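PDB 2FH5: signal recognition particle receptor subunit beta from Mus musculus, which binds GTP and, as part of the signal recognition particle receptor, helps target nascent secretory proteins to the endoplasmic reticulum membrane. Local coordinates for residues Arg8-Gly19 against Lys76-Asp87; Ser38-Tyr46 against Leu56-Leu67. All coordinates share one frame; numbering follows the deposited sequence.

Contact 1 of 2, residues Arg8-Gly19 against Lys76-Asp87; sequences RAVLFVGLCDSG and KSSARAVVFVVD. With GTP (guanosine-5'-triphosphate), chain D.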
loop_
_atom_site.group_PDB
_atom_site.type_symbol
_atom_site.label_atom_id
_atom_site.label_comp_id
_atom_site.label_asym_id
_atom_site.label_seq_id
_atom_site.Cartn_x
_atom_site.Cartn_y
_atom_site.Cartn_z
ATOM N N ARG B 8 -4.887 -9.580 -18.930
ATOM C CA ARG B 8 -3.684 -8.723 -18.713
ATOM C C ARG B 8 -3.689 -7.963 -17.373
ATOM O O ARG B 8 -4.616 -8.057 -16.575
ATOM C CB ARG B 8 -3.514 -7.719 -19.859
ATOM C CG ARG B 8 -3.302 -8.333 -21.210
ATOM C CD ARG B 8 -2.820 -7.293 -22.185
ATOM N NE ARG B 8 -1.397 -7.018 -22.038
ATOM C CZ ARG B 8 -0.738 -6.102 -22.749
ATOM N NH1 ARG B 8 -1.374 -5.369 -23.653
ATOM N NH2 ARG B 8 0.562 -5.921 -22.566
ATOM N N ALA B 9 -2.645 -7.172 -17.172
ATOM C CA ALA B 9 -2.448 -6.448 -15.938
ATOM C C ALA B 9 -3.116 -5.092 -15.789
ATOM O O ALA B 9 -3.270 -4.333 -16.755
ATOM C CB ALA B 9 -0.957 -6.302 -15.691
ATOM N N VAL B 10 -3.525 -4.818 -14.550
ATOM C CA VAL B 10 -4.112 -3.548 -14.167
ATOM C C VAL B 10 -3.162 -2.987 -13.100
ATOM O O VAL B 10 -2.983 -3.587 -12.050
ATOM C CB VAL B 10 -5.491 -3.692 -13.514
ATOM C CG1 VAL B 10 -6.021 -2.304 -13.175
ATOM C CG2 VAL B 10 -6.443 -4.434 -14.439
ATOM N N LEU B 11 -2.550 -1.846 -13.385
ATOM C CA LEU B 11 -1.643 -1.213 -12.447
ATOM C C LEU B 11 -2.326 -0.186 -11.534
ATOM O O LEU B 11 -3.049 0.687 -12.009
ATOM C CB LEU B 11 -0.523 -0.522 -13.225
ATOM C CG LEU B 11 0.114 -1.383 -14.314
ATOM C CD1 LEU B 11 1.295 -0.620 -14.934
ATOM C CD2 LEU B 11 0.569 -2.715 -13.739
ATOM N N PHE B 12 -2.125 -0.304 -10.225
ATOM C CA PHE B 12 -2.675 0.672 -9.285
ATOM C C PHE B 12 -1.477 1.557 -8.906
ATOM O O PHE B 12 -0.454 1.061 -8.406
ATOM C CB PHE B 12 -3.237 -0.017 -8.044
ATOM C CG PHE B 12 -4.530 -0.740 -8.285
ATOM C CD1 PHE B 12 -4.563 -1.918 -9.023
ATOM C CD2 PHE B 12 -5.729 -0.216 -7.819
ATOM C CE1 PHE B 12 -5.778 -2.565 -9.298
ATOM C CE2 PHE B 12 -6.944 -0.858 -8.090
ATOM C CZ PHE B 12 -6.961 -2.037 -8.833
ATOM N N VAL B 13 -1.590 2.854 -9.171
ATOM C CA VAL B 13 -0.505 3.782 -8.901
ATOM C C VAL B 13 -1.093 4.994 -8.218
ATOM O O VAL B 13 -2.293 5.200 -8.286
ATOM C CB VAL B 13 0.200 4.238 -10.224
ATOM C CG1 VAL B 13 0.860 3.037 -10.942
ATOM C CG2 VAL B 13 -0.812 4.923 -11.136
ATOM N N GLY B 14 -0.253 5.802 -7.572
ATOM C CA GLY B 14 -0.734 6.982 -6.871
ATOM C C GLY B 14 0.223 7.327 -5.757
ATOM O O GLY B 14 1.107 6.516 -5.411
ATOM N N LEU B 15 0.050 8.515 -5.172
ATOM C CA LEU B 15 0.948 8.948 -4.101
ATOM C C LEU B 15 0.836 8.003 -2.926
ATOM O O LEU B 15 -0.101 7.203 -2.855
ATOM C CB LEU B 15 0.621 10.378 -3.615
ATOM C CG LEU B 15 0.579 11.476 -4.678
ATOM C CD1 LEU B 15 0.131 12.758 -4.026
ATOM C CD2 LEU B 15 1.921 11.627 -5.365
ATOM N N CYS B 16 1.807 8.086 -2.026
ATOM C CA CYS B 16 1.793 7.289 -0.802
ATOM C C CYS B 16 0.503 7.586 -0.070
ATOM O O CYS B 16 0.029 8.719 -0.094
ATOM C CB CYS B 16 2.946 7.691 0.109
ATOM S SG CYS B 16 4.518 7.050 -0.441
ATOM N N ASP B 17 -0.069 6.573 0.563
ATOM C CA ASP B 17 -1.296 6.770 1.312
ATOM C C ASP B 17 -2.552 7.079 0.527
ATOM O O ASP B 17 -3.542 7.502 1.136
ATOM C CB ASP B 17 -1.116 7.893 2.343
ATOM C CG ASP B 17 -0.126 7.533 3.405
ATOM O OD1 ASP B 17 -0.394 6.550 4.145
ATOM O OD2 ASP B 17 0.919 8.220 3.498
ATOM N N SER B 18 -2.545 6.917 -0.792
ATOM C CA SER B 18 -3.778 7.213 -1.513
ATOM C C SER B 18 -4.781 6.057 -1.280
ATOM O O SER B 18 -5.983 6.249 -1.385
ATOM C CB SER B 18 -3.498 7.452 -2.999
ATOM O OG SER B 18 -2.722 6.414 -3.553
ATOM N N GLY B 19 -4.255 4.878 -0.921
ATOM C CA GLY B 19 -5.082 3.718 -0.625
ATOM C C GLY B 19 -4.953 2.564 -1.608
ATOM O O GLY B 19 -5.848 1.724 -1.694
ATOM N N LYS B 76 4.685 -1.095 -17.151
ATOM C CA LYS B 76 3.775 -0.427 -18.081
ATOM C C LYS B 76 3.421 -1.159 -19.373
ATOM O O LYS B 76 2.243 -1.207 -19.746
ATOM C CB LYS B 76 4.260 0.991 -18.408
ATOM C CG LYS B 76 5.622 1.081 -19.037
ATOM C CD LYS B 76 5.999 2.526 -19.293
ATOM C CE LYS B 76 7.393 2.632 -19.885
ATOM N NZ LYS B 76 7.828 4.055 -20.057
ATOM N N SER B 77 4.408 -1.749 -20.048
ATOM C CA SER B 77 4.115 -2.447 -21.301
ATOM C C SER B 77 3.186 -3.660 -21.131
ATOM O O SER B 77 2.624 -4.143 -22.115
ATOM C CB SER B 77 5.411 -2.867 -22.001
ATOM O OG SER B 77 6.077 -3.889 -21.282
ATOM N N SER B 78 3.011 -4.135 -19.894
ATOM C CA SER B 78 2.129 -5.279 -19.596
ATOM C C SER B 78 0.721 -4.842 -19.175
ATOM O O SER B 78 -0.144 -5.691 -18.922
ATOM C CB SER B 78 2.698 -6.125 -18.441
ATOM O OG SER B 78 4.083 -6.404 -18.601
ATOM N N ALA B 79 0.488 -3.530 -19.105
ATOM C CA ALA B 79 -0.795 -3.014 -18.649
ATOM C C ALA B 79 -1.935 -2.884 -19.643
ATOM O O ALA B 79 -1.821 -2.251 -20.688
ATOM C CB ALA B 79 -0.587 -1.681 -17.963
ATOM N N ARG B 80 -3.051 -3.482 -19.276
ATOM C CA ARG B 80 -4.261 -3.411 -20.051
ATOM C C ARG B 80 -4.989 -2.165 -19.537
ATOM O O ARG B 80 -5.767 -1.531 -20.263
ATOM C CB ARG B 80 -5.108 -4.647 -19.774
ATOM C CG ARG B 80 -6.509 -4.587 -20.297
ATOM C CD ARG B 80 -7.254 -5.847 -19.900
ATOM N NE ARG B 80 -8.203 -6.261 -20.928
ATOM C CZ ARG B 80 -7.854 -6.822 -22.081
ATOM N NH1 ARG B 80 -6.573 -7.046 -22.352
ATOM N NH2 ARG B 80 -8.784 -7.144 -22.971
ATOM N N ALA B 81 -4.732 -1.827 -18.271
ATOM C CA ALA B 81 -5.362 -0.675 -17.644
ATOM C C ALA B 81 -4.557 -0.164 -16.464
ATOM O O ALA B 81 -3.798 -0.903 -15.845
ATOM C CB ALA B 81 -6.770 -1.026 -17.192
ATOM N N VAL B 82 -4.747 1.114 -16.158
ATOM C CA VAL B 82 -4.061 1.770 -15.068
ATOM C C VAL B 82 -5.104 2.472 -14.231
ATOM O O VAL B 82 -5.955 3.165 -14.786
ATOM C CB VAL B 82 -3.075 2.837 -15.582
ATOM C CG1 VAL B 82 -2.438 3.604 -14.396
ATOM C CG2 VAL B 82 -2.015 2.173 -16.421
ATOM N N VAL B 83 -5.056 2.264 -12.912
ATOM C CA VAL B 83 -5.967 2.923 -11.975
ATOM C C VAL B 83 -5.087 3.831 -11.162
ATOM O O VAL B 83 -4.184 3.367 -10.441
ATOM C CB VAL B 83 -6.632 1.945 -11.009
ATOM C CG1 VAL B 83 -7.555 2.711 -10.039
ATOM C CG2 VAL B 83 -7.418 0.900 -11.796
ATOM N N PHE B 84 -5.308 5.126 -11.310
ATOM C CA PHE B 84 -4.524 6.102 -10.575
ATOM C C PHE B 84 -5.383 6.450 -9.362
ATOM O O PHE B 84 -6.455 7.056 -9.496
ATOM C CB PHE B 84 -4.254 7.337 -11.463
ATOM C CG PHE B 84 -3.290 8.331 -10.868
ATOM C CD1 PHE B 84 -3.697 9.214 -9.858
ATOM C CD2 PHE B 84 -1.969 8.374 -11.302
ATOM C CE1 PHE B 84 -2.791 10.131 -9.289
ATOM C CE2 PHE B 84 -1.040 9.292 -10.741
ATOM C CZ PHE B 84 -1.452 10.169 -9.736
ATOM N N VAL B 85 -4.920 6.047 -8.179
ATOM C CA VAL B 85 -5.656 6.301 -6.939
ATOM C C VAL B 85 -5.374 7.661 -6.307
ATOM O O VAL B 85 -4.235 8.097 -6.210
ATOM C CB VAL B 85 -5.351 5.210 -5.932
ATOM C CG1 VAL B 85 -6.226 5.380 -4.722
ATOM C CG2 VAL B 85 -5.536 3.845 -6.590
ATOM N N VAL B 86 -6.427 8.325 -5.864
ATOM C CA VAL B 86 -6.319 9.650 -5.257
ATOM C C VAL B 86 -6.991 9.732 -3.879
ATOM O O VAL B 86 -8.137 9.314 -3.716
ATOM C CB VAL B 86 -6.991 10.711 -6.168
ATOM C CG1 VAL B 86 -6.884 12.117 -5.548
ATOM C CG2 VAL B 86 -6.355 10.675 -7.526
ATOM N N ASP B 87 -6.281 10.257 -2.890
ATOM C CA ASP B 87 -6.855 10.429 -1.573
ATOM C C ASP B 87 -7.752 11.657 -1.741
ATOM O O ASP B 87 -7.256 12.778 -1.778
ATOM C CB ASP B 87 -5.759 10.734 -0.541
ATOM C CG ASP B 87 -6.314 10.937 0.875
ATOM O OD1 ASP B 87 -7.374 11.578 1.004
ATOM O OD2 ASP B 87 -5.682 10.471 1.861
HETATM P PG GTP D . 1.870 3.344 -0.353
HETATM O O1G GTP D . 2.705 4.191 0.478
HETATM O O2G GTP D . 2.128 1.886 -0.152
HETATM O O3G GTP D . 1.998 3.741 -1.840
HETATM O O3B GTP D . 0.286 3.676 0.246
HETATM P PB GTP D . -1.021 3.051 -0.251
HETATM O O1B GTP D . -1.619 3.887 -1.336
HETATM O O2B GTP D . -0.898 1.599 -0.669
HETATM O O3A GTP D . -1.907 3.244 1.064
HETATM P PA GTP D . -2.681 2.172 1.920
HETATM O O1A GTP D . -3.498 1.318 1.116
HETATM O O2A GTP D . -1.719 1.407 2.786
HETATM O "O5'" GTP D . -3.612 3.179 2.713
HETATM C "C5'" GTP D . -3.001 4.118 3.581
HETATM C "C4'" GTP D . -3.906 4.349 4.790
HETATM O "O4'" GTP D . -5.191 4.867 4.384
HETATM C "C3'" GTP D . -4.233 3.078 5.581
HETATM O "O3'" GTP D . -4.247 3.347 7.012
HETATM C "C2'" GTP D . -5.588 2.692 5.061
HETATM O "O2'" GTP D . -6.338 1.785 5.894
HETATM C "C1'" GTP D . -6.269 4.038 4.808
HETATM N N9 GTP D . -7.240 4.032 3.728
HETATM C C8 GTP D . -7.058 3.491 2.451
HETATM N N7 GTP D . -8.151 3.667 1.713
HETATM C C5 GTP D . -9.082 4.347 2.529
HETATM C C6 GTP D . -10.392 4.816 2.323
HETATM O O6 GTP D . -11.094 4.756 1.332
HETATM N N1 GTP D . -11.031 5.468 3.413
HETATM C C2 GTP D . -10.424 5.652 4.641
HETATM N N2 GTP D . -11.116 6.270 5.637
HETATM N N3 GTP D . -9.154 5.204 4.829
HETATM C C4 GTP D . -8.504 4.559 3.783
HETATM O O HOH W 1 -2.365 10.017 -5.588
#
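With CG anti to its carbonyl carbon (chi1 -73°), Phe12 turns its ring alongside Val83, which sets CG1 anti to the backbone N (chi1 179°) and CG2 anti to the carbonyl carbon; Val83 CB sits over one ring face in a CH-pi contact, 4.2 Å from the ring centroid. Val83 CG2 is the methyl that goes on to Val10 CG1, at 3.8 Å, and Val85 CG2 comes to the ring edge. With an alanine at Phe12, Val83 CB is likely to lose the ring face it packs on, opening a gap beside Val85. On the face carrying Leu11 and Val13, Val13 CG2 meets Phe84 CD2 at 3.6 Å, the two side chains crossing at about a right angle, while Leu11 CD1 packs on Ala79 CB. Parallel-strand hydrogen bonds join the backbones, among them Val83 N to Leu11 O at 2.7 Å, nearly straight (173°). At a beta bulge Ala9 O accepts from both Arg80 N and Ala81 N. Past the strand, a water bridges Leu15 N and Val85 O, and Ser18 OG donates to Leu15 O at 2.8 Å, bracing the turn. Gly19 N then grips GTP O1B (2.8 Å). Adjacent parallel strands, the first running into a phosphate-binding P-loop, are characteristic of the P-loop NTPase fold.

Contact 2 of 2, residues Ser38-Tyr46 against Leu56-Leu67; sequences SITDSSAIY and LTLIDLPGHESL. With MG (magnesium ion), chain C; GTP (guanosine-5'-triphosphate), chain D.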
loop_
_atom_site.group_PDB
_atom_site.type_symbol
_atom_site.label_atom_id
_atom_site.label_comp_id
_atom_site.label_asym_id
_atom_site.label_seq_id
_atom_site.Cartn_x
_atom_site.Cartn_y
_atom_site.Cartn_z
ATOM N N SER B 38 4.193 0.523 1.405
ATOM C CA SER B 38 4.699 -0.545 0.545
ATOM C C SER B 38 6.089 -0.267 0.015
ATOM O O SER B 38 6.366 0.851 -0.407
ATOM C CB SER B 38 3.758 -0.735 -0.652
ATOM O OG SER B 38 2.499 -1.216 -0.231
ATOM N N ILE B 39 6.958 -1.278 0.009
ATOM C CA ILE B 39 8.296 -1.066 -0.519
ATOM C C ILE B 39 8.600 -1.846 -1.813
ATOM O O ILE B 39 9.637 -1.629 -2.433
ATOM C CB ILE B 39 9.396 -1.293 0.567
ATOM C CG1 ILE B 39 9.568 -2.762 0.884
ATOM C CG2 ILE B 39 9.002 -0.587 1.862
ATOM C CD1 ILE B 39 10.570 -2.960 2.009
ATOM N N THR B 40 7.718 -2.764 -2.194
ATOM C CA THR B 40 7.812 -3.485 -3.476
ATOM C C THR B 40 6.387 -3.639 -3.987
ATOM O O THR B 40 5.417 -3.363 -3.285
ATOM C CB THR B 40 8.391 -4.942 -3.437
ATOM O OG1 THR B 40 7.687 -5.727 -2.469
ATOM C CG2 THR B 40 9.863 -4.939 -3.164
ATOM N N ASP B 41 6.274 -4.105 -5.213
ATOM C CA ASP B 41 4.980 -4.332 -5.822
ATOM C C ASP B 41 4.432 -5.662 -5.322
ATOM O O ASP B 41 5.171 -6.507 -4.845
ATOM C CB ASP B 41 5.160 -4.441 -7.320
ATOM C CG ASP B 41 6.203 -5.488 -7.682
ATOM O OD1 ASP B 41 7.418 -5.203 -7.548
ATOM O OD2 ASP B 41 5.817 -6.611 -8.075
ATOM N N SER B 42 3.125 -5.827 -5.425
ATOM C CA SER B 42 2.483 -7.077 -5.086
ATOM C C SER B 42 1.419 -7.323 -6.176
ATOM O O SER B 42 0.865 -6.394 -6.778
ATOM C CB SER B 42 1.898 -7.062 -3.650
ATOM O OG SER B 42 1.142 -5.914 -3.327
ATOM N N SER B 43 1.154 -8.583 -6.461
ATOM C CA SER B 43 0.216 -8.906 -7.521
ATOM C C SER B 43 -0.608 -10.136 -7.168
ATOM O O SER B 43 -0.198 -10.948 -6.339
ATOM C CB SER B 43 1.004 -9.173 -8.795
ATOM O OG SER B 43 1.861 -10.285 -8.598
ATOM N N ALA B 44 -1.765 -10.261 -7.807
ATOM C CA ALA B 44 -2.655 -11.387 -7.585
ATOM C C ALA B 44 -3.747 -11.404 -8.659
ATOM O O ALA B 44 -4.065 -10.369 -9.260
ATOM C CB ALA B 44 -3.274 -11.288 -6.222
ATOM N N ILE B 45 -4.334 -12.577 -8.880
ATOM C CA ILE B 45 -5.360 -12.726 -9.892
ATOM C C ILE B 45 -6.750 -12.296 -9.427
ATOM O O ILE B 45 -7.196 -12.647 -8.339
ATOM C CB ILE B 45 -5.404 -14.181 -10.383
ATOM C CG1 ILE B 45 -4.155 -14.473 -11.205
ATOM C CG2 ILE B 45 -6.643 -14.422 -11.219
ATOM C CD1 ILE B 45 -3.948 -15.950 -11.487
ATOM N N TYR B 46 -7.438 -11.539 -10.270
ATOM C CA TYR B 46 -8.778 -11.068 -9.948
ATOM C C TYR B 46 -9.807 -11.629 -10.950
ATOM O O TYR B 46 -9.700 -11.381 -12.148
ATOM C CB TYR B 46 -8.796 -9.533 -9.976
ATOM C CG TYR B 46 -10.145 -8.889 -9.708
ATOM C CD1 TYR B 46 -10.713 -8.909 -8.441
ATOM C CD2 TYR B 46 -10.835 -8.230 -10.724
ATOM C CE1 TYR B 46 -11.947 -8.282 -8.186
ATOM C CE2 TYR B 46 -12.058 -7.603 -10.486
ATOM C CZ TYR B 46 -12.610 -7.629 -9.220
ATOM O OH TYR B 46 -13.827 -7.015 -8.992
ATOM N N LEU B 56 -8.003 -10.883 -14.487
ATOM C CA LEU B 56 -7.057 -9.781 -14.658
ATOM C C LEU B 56 -5.949 -9.971 -13.601
ATOM O O LEU B 56 -6.160 -10.628 -12.586
ATOM C CB LEU B 56 -7.773 -8.440 -14.427
ATOM C CG LEU B 56 -8.857 -7.991 -15.421
ATOM C CD1 LEU B 56 -9.662 -6.827 -14.853
ATOM C CD2 LEU B 56 -8.185 -7.581 -16.741
ATOM N N THR B 57 -4.761 -9.446 -13.846
ATOM C CA THR B 57 -3.712 -9.539 -12.841
ATOM C C THR B 57 -3.563 -8.164 -12.182
ATOM O O THR B 57 -3.004 -7.252 -12.777
ATOM C CB THR B 57 -2.355 -9.924 -13.439
ATOM O OG1 THR B 57 -2.396 -11.287 -13.850
ATOM C CG2 THR B 57 -1.243 -9.758 -12.402
ATOM N N LEU B 58 -4.094 -7.998 -10.977
ATOM C CA LEU B 58 -3.956 -6.716 -10.296
ATOM C C LEU B 58 -2.516 -6.617 -9.801
ATOM O O LEU B 58 -1.978 -7.589 -9.254
ATOM C CB LEU B 58 -4.913 -6.625 -9.108
ATOM C CG LEU B 58 -6.384 -6.999 -9.332
ATOM C CD1 LEU B 58 -7.184 -6.642 -8.093
ATOM C CD2 LEU B 58 -6.960 -6.254 -10.530
ATOM N N ILE B 59 -1.890 -5.463 -10.035
ATOM C CA ILE B 59 -0.525 -5.189 -9.592
ATOM C C ILE B 59 -0.531 -3.866 -8.821
ATOM O O ILE B 59 -0.818 -2.803 -9.383
ATOM C CB ILE B 59 0.441 -5.050 -10.764
ATOM C CG1 ILE B 59 0.519 -6.363 -11.541
ATOM C CG2 ILE B 59 1.806 -4.647 -10.265
ATOM C CD1 ILE B 59 1.495 -6.287 -12.726
ATOM N N ASP B 60 -0.236 -3.946 -7.526
ATOM C CA ASP B 60 -0.210 -2.795 -6.626
ATOM C C ASP B 60 1.191 -2.212 -6.638
ATOM O O ASP B 60 2.108 -2.880 -6.221
ATOM C CB ASP B 60 -0.610 -3.288 -5.218
ATOM C CG ASP B 60 -0.344 -2.260 -4.089
ATOM O OD1 ASP B 60 -0.495 -1.041 -4.306
ATOM O OD2 ASP B 60 0.003 -2.695 -2.952
ATOM N N LEU B 61 1.365 -0.976 -7.100
ATOM C CA LEU B 61 2.715 -0.368 -7.151
ATOM C C LEU B 61 2.981 0.661 -6.052
ATOM O O LEU B 61 2.172 1.530 -5.798
ATOM C CB LEU B 61 2.984 0.281 -8.527
ATOM C CG LEU B 61 2.905 -0.620 -9.783
ATOM C CD1 LEU B 61 3.282 0.156 -11.038
ATOM C CD2 LEU B 61 3.844 -1.810 -9.626
ATOM N N PRO B 62 4.139 0.566 -5.383
ATOM C CA PRO B 62 4.489 1.502 -4.313
ATOM C C PRO B 62 4.409 2.962 -4.775
ATOM O O PRO B 62 4.849 3.295 -5.869
ATOM C CB PRO B 62 5.925 1.114 -3.966
ATOM C CG PRO B 62 6.057 -0.274 -4.412
ATOM C CD PRO B 62 5.276 -0.312 -5.698
ATOM N N GLY B 63 3.877 3.837 -3.935
ATOM C CA GLY B 63 3.791 5.227 -4.318
ATOM C C GLY B 63 4.999 6.074 -3.953
ATOM O O GLY B 63 5.108 7.234 -4.381
ATOM N N HIS B 64 5.914 5.518 -3.167
ATOM C CA HIS B 64 7.076 6.295 -2.785
ATOM C C HIS B 64 7.827 6.842 -4.016
ATOM O O HIS B 64 8.017 6.140 -5.003
ATOM C CB HIS B 64 8.014 5.470 -1.901
ATOM C CG HIS B 64 8.910 6.316 -1.058
ATOM N ND1 HIS B 64 10.226 6.566 -1.385
ATOM C CD2 HIS B 64 8.639 7.092 0.021
ATOM C CE1 HIS B 64 10.726 7.463 -0.553
ATOM N NE2 HIS B 64 9.782 7.801 0.310
ATOM N N GLU B 65 8.218 8.114 -3.946
ATOM C CA GLU B 65 8.946 8.809 -5.019
ATOM C C GLU B 65 10.154 8.036 -5.528
ATOM O O GLU B 65 10.393 7.983 -6.718
ATOM C CB GLU B 65 9.405 10.188 -4.521
ATOM C CG GLU B 65 9.411 10.330 -2.954
ATOM C CD GLU B 65 8.002 10.594 -2.339
ATOM O OE1 GLU B 65 7.402 11.668 -2.622
ATOM O OE2 GLU B 65 7.493 9.742 -1.573
ATOM N N SER B 66 10.908 7.424 -4.623
ATOM C CA SER B 66 12.099 6.681 -4.998
ATOM C C SER B 66 11.813 5.391 -5.723
ATOM O O SER B 66 12.738 4.759 -6.217
ATOM C CB SER B 66 12.952 6.346 -3.765
ATOM O OG SER B 66 12.431 5.216 -3.065
ATOM N N LEU B 67 10.549 4.989 -5.802
ATOM C CA LEU B 67 10.204 3.726 -6.468
ATOM C C LEU B 67 9.096 3.803 -7.499
ATOM O O LEU B 67 8.950 2.902 -8.306
ATOM C CB LEU B 67 9.728 2.712 -5.437
ATOM C CG LEU B 67 10.568 2.238 -4.269
ATOM C CD1 LEU B 67 9.658 1.501 -3.287
ATOM C CD2 LEU B 67 11.677 1.324 -4.788
HETATM MG MG MG C . 0.800 0.268 -0.537
HETATM P PG GTP D . 1.870 3.344 -0.353
HETATM O O1G GTP D . 2.705 4.191 0.478
HETATM O O2G GTP D . 2.128 1.886 -0.152
HETATM O O3G GTP D . 1.998 3.741 -1.840
HETATM O O3B GTP D . 0.286 3.676 0.246
HETATM P PB GTP D . -1.021 3.051 -0.251
HETATM O O1B GTP D . -1.619 3.887 -1.336
HETATM O O2B GTP D . -0.898 1.599 -0.669
HETATM O O3A GTP D . -1.907 3.244 1.064
HETATM P PA GTP D . -2.681 2.172 1.920
HETATM O O1A GTP D . -3.498 1.318 1.116
HETATM O O2A GTP D . -1.719 1.407 2.786
HETATM O "O5'" GTP D . -3.612 3.179 2.713
HETATM C "C5'" GTP D . -3.001 4.118 3.581
HETATM C "C4'" GTP D . -3.906 4.349 4.790
HETATM O "O4'" GTP D . -5.191 4.867 4.384
HETATM C "C3'" GTP D . -4.233 3.078 5.581
HETATM O "O3'" GTP D . -4.247 3.347 7.012
HETATM C "C2'" GTP D . -5.588 2.692 5.061
HETATM O "O2'" GTP D . -6.338 1.785 5.894
HETATM C "C1'" GTP D . -6.269 4.038 4.808
HETATM N N9 GTP D . -7.240 4.032 3.728
HETATM C C8 GTP D . -7.058 3.491 2.451
HETATM N N7 GTP D . -8.151 3.667 1.713
HETATM C C5 GTP D . -9.082 4.347 2.529
HETATM C C6 GTP D . -10.392 4.816 2.323
HETATM O O6 GTP D . -11.094 4.756 1.332
HETATM N N1 GTP D . -11.031 5.468 3.413
HETATM C C2 GTP D . -10.424 5.652 4.641
HETATM N N2 GTP D . -11.116 6.270 5.637
HETATM N N3 GTP D . -9.154 5.204 4.829
HETATM C C4 GTP D . -8.504 4.559 3.783
HETATM O O HOH W 2 5.405 3.404 -1.056
HETATM O O HOH W 3 2.738 -2.146 -3.497
HETATM O O HOH W 4 1.149 0.382 -2.603
HETATM O O HOH W 5 0.327 0.160 1.493
#
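Strands 42-46 and 56-60 run antiparallel, their short axes 4.6 Å apart at closest approach, and three hydrogen-bonded pairs, Ser42 with Asp60, Ala44 with Leu58 and Tyr46 with Leu56, join them by six backbone bonds. At the far end from the nucleotide, Tyr46 CB lies 3.6 Å from Leu58 CG, and the two methyls of Leu58 lie about the same CB; Tyr46 OH is hydrogen-bonded to Glu207. On the face of Ser43 and Ile59, Ser43 CB rests near Ile59 CG1, while its hydroxyl bonds to a side chain of another protein's chain.

Beyond the strands the two chains stay together through Pro62. Its CG lies against Thr40 O at 3.3 Å and its CB faces Ser38 O, so the proline ring packs on the polar backbone of 38-40. Leu67 CD1 approaches Ile39 O, and Leu61 CD2 reaches Asp41 CB.

The magnesium ion is held directly by Ser38 OG at 2.3 Å, placed beside its backbone N by a chi1 of -66°, together with GTP O2G, GTP O2B, two waters and Thr21. Ser38 OG is also hydrogen-bonded to the backbone of another protein's chain. Ser38 N donates to GTP O2G (2.9 Å), so one residue grips both metal and gamma-phosphate. Asp60 stands in the second shell: OD1 accepts from a magnesium-bound water at 2.8 Å, and OD2 takes a hydrogen bond from Thr21. Gly63 N donates to GTP O3G at 2.8 Å, and a further water, not bound to the metal, links Ser38 O with His64 N. Gamma-phosphate and metal thus tie the two segments together, consistent with a switch-like arrangement, as in small GTPases, that would probably relax if the gamma-phosphate were lost.

Overall arrangement
Contacts 1 and 2 lie side by side in one mixed sheet, their centres about 8 Å apart. Strand 55-60 of contact 2 is the direct neighbour of strand 9-13 of contact 1, and the seam is closed by backbone bonds probably including Phe12 N to Ile59 O. In chain order, 8-19 comes first, 38-46 and 56-67 follow as a hairpin, and 76-87 returns through helix 65-75 to the other flank of strand 9-13. Contact 1 is buried near the chain centre, whereas contact 2 includes the outermost strand 42-47 and meets another protein's chain. Both touch the same GTP, so the nucleotide is held from segments of both, and its state could probably be felt at the surface that meets the other protein.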